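Local coordinates for nitroalkane oxidase (Podospora anserina, PDB 3MKH), which catalyses the FAD-dependent oxidation of nitroalkanes to aldehydes or ketones, consuming oxygen and releasing nitrite and hydrogen peroxide, with a preference for longer substrates, at the interface of chains A and B. Coordinates in Å, arbitrary orientation; residue numbers count along the deposited sequence, not the author numbering. Chains: chain A/B, Nitroalkane oxidase.

Contact 1: the interface of chains A and B. Residues chain A 4-5, 11, 76, 332-333, 336; chain B 3, 5.
B:Ile3 has a polyproline-like backbone and at B:Phe5 psi falls close to zero, turning the chain; the N-terminal segment of chain B sets both side chains against helices 9-33, 75-88 and 311-340 of chain A. The delta-methyl CD1 of B:Ile3 meets the benzo part of the A:Trp332 indole, 3.3 Å from CZ3, the two side chains crossing at about a right angle. Its other branch, CG2, meets A:Ile76 CD1 at 3.5 Å, which places the residue between indole and aliphatic chain. At the polar end the amide N of B:Ile3 makes a weak hydrogen bond to the side-chain carbonyl OE1 of A:Gln11, long at 3.3 Å but nearly straight.

B:Phe5 lies with one face against helix 311-340: CA of A:Lys333 stands 3.6 Å from the ring centroid as a CH-pi contact. CG of A:Lys333 is anti to the backbone N (chi1 168°) and the chain bends at chi2 (63°), which carries CD back to B:Phe5 CD2 at 3.5 Å. On the side away from A:Lys333, the A:Phe5 and B:Phe5 rings meet edge-to-face through their CE2/CZ rims, planes 78° apart and centroids 5.0 Å. At the backbone end of B:Phe5, its amide N sits 3.4 Å above the imidazole plane of A:His336, towards the rim.

The patch anchors the N-terminus of one subunit on its neighbour, a largely apolar seam within the homotetramer.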
ATOM      1  N   ASP A   4      -9.416 -21.562 -21.286  1.00 31.01           N
ATOM      2  CA  ASP A   4     -10.480 -22.301 -20.617  1.00 28.61           C
ATOM      3  C   ASP A   4     -10.165 -22.388 -19.121  1.00 29.49           C
ATOM      4  O   ASP A   4      -9.094 -22.858 -18.749  1.00 25.42           O
ATOM      5  CB  ASP A   4     -10.570 -23.710 -21.220  1.00 31.40           C
ATOM      6  CG  ASP A   4     -11.829 -24.459 -20.796  1.00 37.55           C
ATOM      7  OD1 ASP A   4     -12.599 -23.939 -19.951  1.00 32.77           O
ATOM      8  OD2 ASP A   4     -12.038 -25.584 -21.307  1.00 38.22           O
ATOM      9  N   PHE A   5     -11.091 -21.929 -18.278  1.00 28.71           N
ATOM     10  CA  PHE A   5     -10.926 -21.995 -16.820  1.00 28.71           C
ATOM     11  C   PHE A   5     -11.790 -23.078 -16.145  1.00 32.27           C
ATOM     12  O   PHE A   5     -11.853 -23.166 -14.914  1.00 30.04           O
ATOM     13  CB  PHE A   5     -11.199 -20.618 -16.190  1.00 28.75           C
ATOM     14  CG  PHE A   5     -10.132 -19.589 -16.492  1.00 28.06           C
ATOM     15  CD1 PHE A   5     -10.101 -18.937 -17.716  1.00 29.97           C
ATOM     16  CD2 PHE A   5      -9.159 -19.288 -15.555  1.00 29.14           C
ATOM     17  CE1 PHE A   5      -9.117 -18.003 -18.004  1.00 27.00           C
ATOM     18  CE2 PHE A   5      -8.173 -18.350 -15.830  1.00 30.92           C
ATOM     19  CZ  PHE A   5      -8.156 -17.708 -17.059  1.00 31.41           C
ATOM     20  N   GLN A  11      -9.595 -32.996 -12.976  1.00 34.55           N
ATOM     21  CA  GLN A  11      -9.280 -31.887 -12.087  1.00 32.71           C
ATOM     22  C   GLN A  11     -10.366 -31.719 -11.032  1.00 31.90           C
ATOM     23  O   GLN A  11     -10.075 -31.397  -9.879  1.00 31.27           O
ATOM     24  CB  GLN A  11      -9.049 -30.604 -12.886  1.00 31.23           C
ATOM     25  CG  GLN A  11      -7.785 -30.683 -13.756  1.00 31.32           C
ATOM     26  CD  GLN A  11      -7.711 -29.590 -14.800  1.00 29.38           C
ATOM     27  OE1 GLN A  11      -8.729 -29.005 -15.179  1.00 29.96           O
ATOM     28  NE2 GLN A  11      -6.500 -29.302 -15.269  1.00 28.68           N
ATOM     29  N   ILE A  76      -0.911 -27.942 -12.084  1.00 26.19           N
ATOM     30  CA  ILE A  76      -2.252 -27.415 -11.823  1.00 25.48           C
ATOM     31  C   ILE A  76      -2.993 -28.247 -10.766  1.00 24.35           C
ATOM     32  O   ILE A  76      -3.597 -27.710  -9.836  1.00 23.53           O
ATOM     33  CB  ILE A  76      -3.101 -27.380 -13.109  1.00 27.02           C
ATOM     34  CG1 ILE A  76      -2.710 -26.196 -13.983  1.00 33.09           C
ATOM     35  CG2 ILE A  76      -4.581 -27.245 -12.775  1.00 29.98           C
ATOM     36  CD1 ILE A  76      -3.634 -25.004 -13.786  1.00 31.52           C
ATOM     37  N   TRP A 332      -2.569 -20.426 -11.223  1.00 18.94           N
ATOM     38  CA  TRP A 332      -2.918 -21.422 -12.254  1.00 21.00           C
ATOM     39  C   TRP A 332      -2.232 -21.128 -13.596  1.00 21.32           C
ATOM     40  O   TRP A 332      -1.814 -22.043 -14.312  1.00 21.14           O
ATOM     41  CB  TRP A 332      -4.433 -21.518 -12.421  1.00 19.74           C
ATOM     42  CG  TRP A 332      -5.111 -22.234 -11.269  1.00 23.46           C
ATOM     43  CD1 TRP A 332      -4.553 -22.577 -10.065  1.00 25.76           C
ATOM     44  CD2 TRP A 332      -6.463 -22.705 -11.228  1.00 25.41           C
ATOM     45  NE1 TRP A 332      -5.480 -23.227  -9.275  1.00 22.85           N
ATOM     46  CE2 TRP A 332      -6.658 -23.319  -9.967  1.00 26.70           C
ATOM     47  CE3 TRP A 332      -7.529 -22.672 -12.137  1.00 30.11           C
ATOM     48  CZ2 TRP A 332      -7.877 -23.888  -9.592  1.00 27.11           C
ATOM     49  CZ3 TRP A 332      -8.741 -23.233 -11.758  1.00 31.63           C
ATOM     50  CH2 TRP A 332      -8.901 -23.837 -10.499  1.00 30.09           C
ATOM     51  N   LYS A 333      -2.118 -19.851 -13.941  1.00 21.42           N
ATOM     52  CA  LYS A 333      -1.370 -19.482 -15.147  1.00 22.49           C
ATOM     53  C   LYS A 333       0.081 -19.974 -15.057  1.00 25.66           C
ATOM     54  O   LYS A 333       0.609 -20.582 -15.999  1.00 22.73           O
ATOM     55  CB  LYS A 333      -1.437 -17.964 -15.398  1.00 22.34           C
ATOM     56  CG  LYS A 333      -0.459 -17.459 -16.452  1.00 23.00           C
ATOM     57  CD  LYS A 333      -0.739 -18.039 -17.836  1.00 23.66           C
ATOM     58  CE  LYS A 333       0.389 -17.633 -18.831  1.00 25.14           C
ATOM     59  NZ  LYS A 333       0.189 -18.101 -20.234  1.00 25.86           N
ATOM     60  N   HIS A 336       0.274 -23.712 -15.362  1.00 23.20           N
ATOM     61  CA  HIS A 336       0.079 -24.162 -16.738  1.00 23.64           C
ATOM     62  C   HIS A 336       1.310 -23.855 -17.595  1.00 24.48           C
ATOM     63  O   HIS A 336       1.796 -24.716 -18.339  1.00 24.55           O
ATOM     64  CB  HIS A 336      -1.178 -23.530 -17.332  1.00 26.37           C
ATOM     65  CG  HIS A 336      -1.507 -24.031 -18.701  1.00 25.97           C
ATOM     66  ND1 HIS A 336      -1.181 -23.339 -19.848  1.00 25.83           N
ATOM     67  CD2 HIS A 336      -2.097 -25.183 -19.110  1.00 30.65           C
ATOM     68  CE1 HIS A 336      -1.580 -24.032 -20.905  1.00 28.16           C
ATOM     69  NE2 HIS A 336      -2.142 -25.153 -20.483  1.00 27.04           N
TER
ATOM     70  N   ILE B   3      -8.315 -26.893 -17.693  1.00 27.96           N
ATOM     71  CA  ILE B   3      -7.645 -25.606 -17.510  1.00 26.00           C
ATOM     72  C   ILE B   3      -6.556 -25.379 -18.556  1.00 29.34           C
ATOM     73  O   ILE B   3      -5.620 -26.180 -18.694  1.00 26.70           O
ATOM     74  CB  ILE B   3      -7.108 -25.428 -16.067  1.00 25.26           C
ATOM     75  CG1 ILE B   3      -8.294 -25.374 -15.101  1.00 26.73           C
ATOM     76  CG2 ILE B   3      -6.283 -24.142 -15.955  1.00 24.68           C
ATOM     77  CD1 ILE B   3      -7.969 -25.847 -13.701  1.00 36.36           C
ATOM     78  N   PHE B   5      -4.393 -22.048 -20.680  1.00 24.85           N
ATOM     79  CA  PHE B   5      -4.097 -20.636 -20.931  1.00 27.44           C
ATOM     80  C   PHE B   5      -3.540 -20.376 -22.343  1.00 30.39           C
ATOM     81  O   PHE B   5      -3.116 -19.261 -22.657  1.00 29.25           O
ATOM     82  CB  PHE B   5      -3.120 -20.103 -19.883  1.00 26.46           C
ATOM     83  CG  PHE B   5      -3.726 -19.930 -18.525  1.00 28.00           C
ATOM     84  CD1 PHE B   5      -3.798 -20.997 -17.639  1.00 26.09           C
ATOM     85  CD2 PHE B   5      -4.215 -18.697 -18.126  1.00 29.24           C
ATOM     86  CE1 PHE B   5      -4.362 -20.839 -16.369  1.00 23.80           C
ATOM     87  CE2 PHE B   5      -4.774 -18.530 -16.860  1.00 27.58           C
ATOM     88  CZ  PHE B   5      -4.848 -19.608 -15.989  1.00 26.09           C
TER

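Contact 2: the interface of chains A and B. Residues chain A 425-426; chain B 7, 15, 80, 83, 286, 332.
The short C-terminal helix 423-426 of chain A meets chain B at helices 9-33, 75-86 and 311-340 and at the loop carrying B:Leu7; B:Arg286, from helix 262-298, stands behind as second shell. A:Tyr426 carries the contact, with 137 Å² of its surface hidden by chain B. Its ring stacks on that of B:Tyr15, centroids 4.1 Å apart and planes inclined by 9°. Chi1 of 175° sets CG of B:Tyr15 anti to the backbone N, and in this rotamer its ring lies flat along A:Tyr426, CZ being 3.6 Å from A:Tyr426 CG. The opposite face of A:Tyr426 is covered from within its own chain by the methyl CG2 of A:Thr425, which also touches B:Trp332 CH2 at 3.8 Å.

The phenol OH of A:Tyr426 donates a hydrogen bond to the carboxylate OE1 of B:Glu83 at 2.7 Å. OE1 is in the plane of the tyrosine ring, at its edge, yet the hydroxyl approaches from above the carboxylate plane, 51° out of it. The other oxygen, OE2, is held in a salt bridge by B:Arg286 NE at 3.0 Å, on its anti side; this second-shell link probably restrains the carboxylate's rotation and may lower its basicity. A water joins the same phenol OH (3.0 Å) to the backbone O of B:Ile80 (2.8 Å). A phenylalanine in place of A:Tyr426 could keep the stack but would probably leave B:Glu83 OE1 and the water without their phenol partner.

Helix 423-426, near the end of chain A, thus packs against the helices of chain B in this acyl-CoA dehydrogenase-family homotetramer, the site's centre about 19 Å from B:Asp399.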
ATOM      1  N   THR A 425       2.892 -15.449 -22.434  1.00 28.21           N
ATOM      2  CA  THR A 425       1.471 -15.296 -22.698  1.00 25.08           C
ATOM      3  C   THR A 425       1.196 -15.345 -24.210  1.00 29.27           C
ATOM      4  O   THR A 425       0.371 -16.139 -24.675  1.00 26.87           O
ATOM      5  CB  THR A 425       0.918 -13.977 -22.110  1.00 28.47           C
ATOM      6  OG1 THR A 425       1.089 -13.979 -20.686  1.00 30.90           O
ATOM      7  CG2 THR A 425      -0.571 -13.838 -22.412  1.00 29.57           C
ATOM      8  N   TYR A 426       1.902 -14.511 -24.970  1.00 24.74           N
ATOM      9  CA  TYR A 426       1.607 -14.340 -26.400  1.00 30.62           C
ATOM     10  C   TYR A 426       2.642 -14.958 -27.339  1.00 29.57           C
ATOM     11  O   TYR A 426       2.524 -14.827 -28.544  1.00 36.03           O
ATOM     12  CB  TYR A 426       1.413 -12.850 -26.741  1.00 25.73           C
ATOM     13  CG  TYR A 426       0.188 -12.233 -26.091  1.00 31.02           C
ATOM     14  CD1 TYR A 426      -1.080 -12.746 -26.329  1.00 31.80           C
ATOM     15  CD2 TYR A 426       0.297 -11.144 -25.244  1.00 31.67           C
ATOM     16  CE1 TYR A 426      -2.197 -12.199 -25.741  1.00 27.09           C
ATOM     17  CE2 TYR A 426      -0.830 -10.580 -24.653  1.00 29.62           C
ATOM     18  CZ  TYR A 426      -2.068 -11.114 -24.907  1.00 29.64           C
ATOM     19  OH  TYR A 426      -3.195 -10.574 -24.321  1.00 28.09           O
TER
ATOM     20  N   LEU B   7      -3.812 -19.677 -26.281  1.00 30.64           N
ATOM     21  CA  LEU B   7      -4.725 -19.122 -27.264  1.00 33.18           C
ATOM     22  C   LEU B   7      -5.034 -20.182 -28.310  1.00 29.19           C
ATOM     23  O   LEU B   7      -4.124 -20.847 -28.797  1.00 30.34           O
ATOM     24  CB  LEU B   7      -4.095 -17.911 -27.947  1.00 32.24           C
ATOM     25  CG  LEU B   7      -4.215 -16.596 -27.179  1.00 34.61           C
ATOM     26  CD1 LEU B   7      -3.381 -16.659 -25.900  1.00 26.46           C
ATOM     27  CD2 LEU B   7      -3.788 -15.431 -28.066  1.00 31.85           C
ATOM     28  N   TYR B  15      -5.544 -11.812 -31.779  1.00 36.45           N
ATOM     29  CA  TYR B  15      -4.403 -11.072 -31.263  1.00 32.80           C
ATOM     30  C   TYR B  15      -3.584 -10.435 -32.394  1.00 36.30           C
ATOM     31  O   TYR B  15      -3.238  -9.257 -32.334  1.00 36.72           O
ATOM     32  CB  TYR B  15      -3.522 -11.998 -30.428  1.00 32.74           C
ATOM     33  CG  TYR B  15      -2.242 -11.357 -29.950  1.00 32.37           C
ATOM     34  CD1 TYR B  15      -2.267 -10.216 -29.155  1.00 32.06           C
ATOM     35  CD2 TYR B  15      -1.014 -11.901 -30.271  1.00 33.29           C
ATOM     36  CE1 TYR B  15      -1.096  -9.633 -28.704  1.00 32.50           C
ATOM     37  CE2 TYR B  15       0.163 -11.324 -29.822  1.00 35.77           C
ATOM     38  CZ  TYR B  15       0.114 -10.194 -29.040  1.00 36.44           C
ATOM     39  OH  TYR B  15       1.282  -9.620 -28.589  1.00 37.83           O
ATOM     40  N   ILE B  80      -8.566  -9.464 -25.236  1.00 30.60           N
ATOM     41  CA  ILE B  80      -7.317  -9.512 -26.000  1.00 29.08           C
ATOM     42  C   ILE B  80      -7.145  -8.261 -26.871  1.00 30.74           C
ATOM     43  O   ILE B  80      -6.092  -7.611 -26.846  1.00 28.55           O
ATOM     44  CB  ILE B  80      -7.216 -10.799 -26.848  1.00 31.23           C
ATOM     45  CG1 ILE B  80      -6.964 -11.996 -25.931  1.00 35.22           C
ATOM     46  CG2 ILE B  80      -6.100 -10.684 -27.869  1.00 31.37           C
ATOM     47  CD1 ILE B  80      -7.103 -13.346 -26.595  1.00 35.11           C
ATOM     48  N   GLU B  83      -6.689  -4.994 -24.656  1.00 30.02           N
ATOM     49  CA  GLU B  83      -5.356  -4.929 -24.046  1.00 26.57           C
ATOM     50  C   GLU B  83      -4.330  -4.417 -25.053  1.00 28.06           C
ATOM     51  O   GLU B  83      -3.549  -3.507 -24.761  1.00 26.38           O
ATOM     52  CB  GLU B  83      -4.909  -6.295 -23.499  1.00 27.69           C
ATOM     53  CG  GLU B  83      -3.511  -6.262 -22.883  1.00 25.38           C
ATOM     54  CD  GLU B  83      -2.911  -7.657 -22.665  1.00 24.53           C
ATOM     55  OE1 GLU B  83      -3.680  -8.618 -22.519  1.00 27.07           O
ATOM     56  OE2 GLU B  83      -1.666  -7.781 -22.637  1.00 26.17           O
ATOM     57  N   ARG B 286       1.120  -2.952 -19.375  1.00 25.01           N
ATOM     58  CA  ARG B 286       2.052  -3.533 -20.319  1.00 23.46           C
ATOM     59  C   ARG B 286       2.927  -2.438 -20.947  1.00 26.86           C
ATOM     60  O   ARG B 286       4.150  -2.585 -21.047  1.00 27.53           O
ATOM     61  CB  ARG B 286       1.314  -4.335 -21.400  1.00 26.40           C
ATOM     62  CG  ARG B 286       2.193  -4.673 -22.592  1.00 26.44           C
ATOM     63  CD  ARG B 286       1.963  -6.097 -23.072  1.00 32.90           C
ATOM     64  NE  ARG B 286       0.663  -6.311 -23.713  1.00 31.90           N
ATOM     65  CZ  ARG B 286       0.410  -6.076 -25.000  1.00 38.01           C
ATOM     66  NH1 ARG B 286       1.366  -5.590 -25.786  1.00 34.07           N
ATOM     67  NH2 ARG B 286      -0.800  -6.323 -25.504  1.00 28.19           N
ATOM     68  N   TRP B 332      -8.905 -12.449 -17.820  1.00 24.03           N
ATOM     69  CA  TRP B 332      -9.329 -13.602 -18.620  1.00 25.16           C
ATOM     70  C   TRP B 332     -10.272 -14.544 -17.855  1.00 28.11           C
ATOM     71  O   TRP B 332     -11.262 -15.037 -18.404  1.00 27.04           O
ATOM     72  CB  TRP B 332      -8.125 -14.368 -19.152  1.00 27.78           C
ATOM     73  CG  TRP B 332      -7.346 -13.624 -20.202  1.00 25.85           C
ATOM     74  CD1 TRP B 332      -7.464 -12.306 -20.540  1.00 29.36           C
ATOM     75  CD2 TRP B 332      -6.325 -14.163 -21.041  1.00 25.42           C
ATOM     76  NE1 TRP B 332      -6.572 -11.992 -21.545  1.00 25.32           N
ATOM     77  CE2 TRP B 332      -5.859 -13.115 -21.866  1.00 29.86           C
ATOM     78  CE3 TRP B 332      -5.748 -15.432 -21.171  1.00 31.26           C
ATOM     79  CZ2 TRP B 332      -4.847 -13.299 -22.809  1.00 29.52           C
ATOM     80  CZ3 TRP B 332      -4.748 -15.611 -22.117  1.00 29.39           C
ATOM     81  CH2 TRP B 332      -4.313 -14.553 -22.920  1.00 30.07           C
TER
HETATM   82  O   HOH W   1      -3.488  -8.303 -26.186  1.00 28.71           O

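The C-alpha centres of contact 1 and contact 2 lie about 15 Å apart on one two-fold symmetric interface, where each has a twin with the chains exchanged. Both use the same elements of the receiving subunit: helices 9-33 and 311-340 and the helix that starts at residue 75. A:Trp332 receives the neighbour's N-terminal segment in contact 1, and B:Trp332 the C-terminal helix in contact 2. Chain termini are therefore exchanged in both directions, tying the subunits of this pair together. The centres lie about 20 Å from A:Asp399 (contact 1) and 19 Å from B:Asp399 (contact 2), so any influence on catalysis is likely to be indirect.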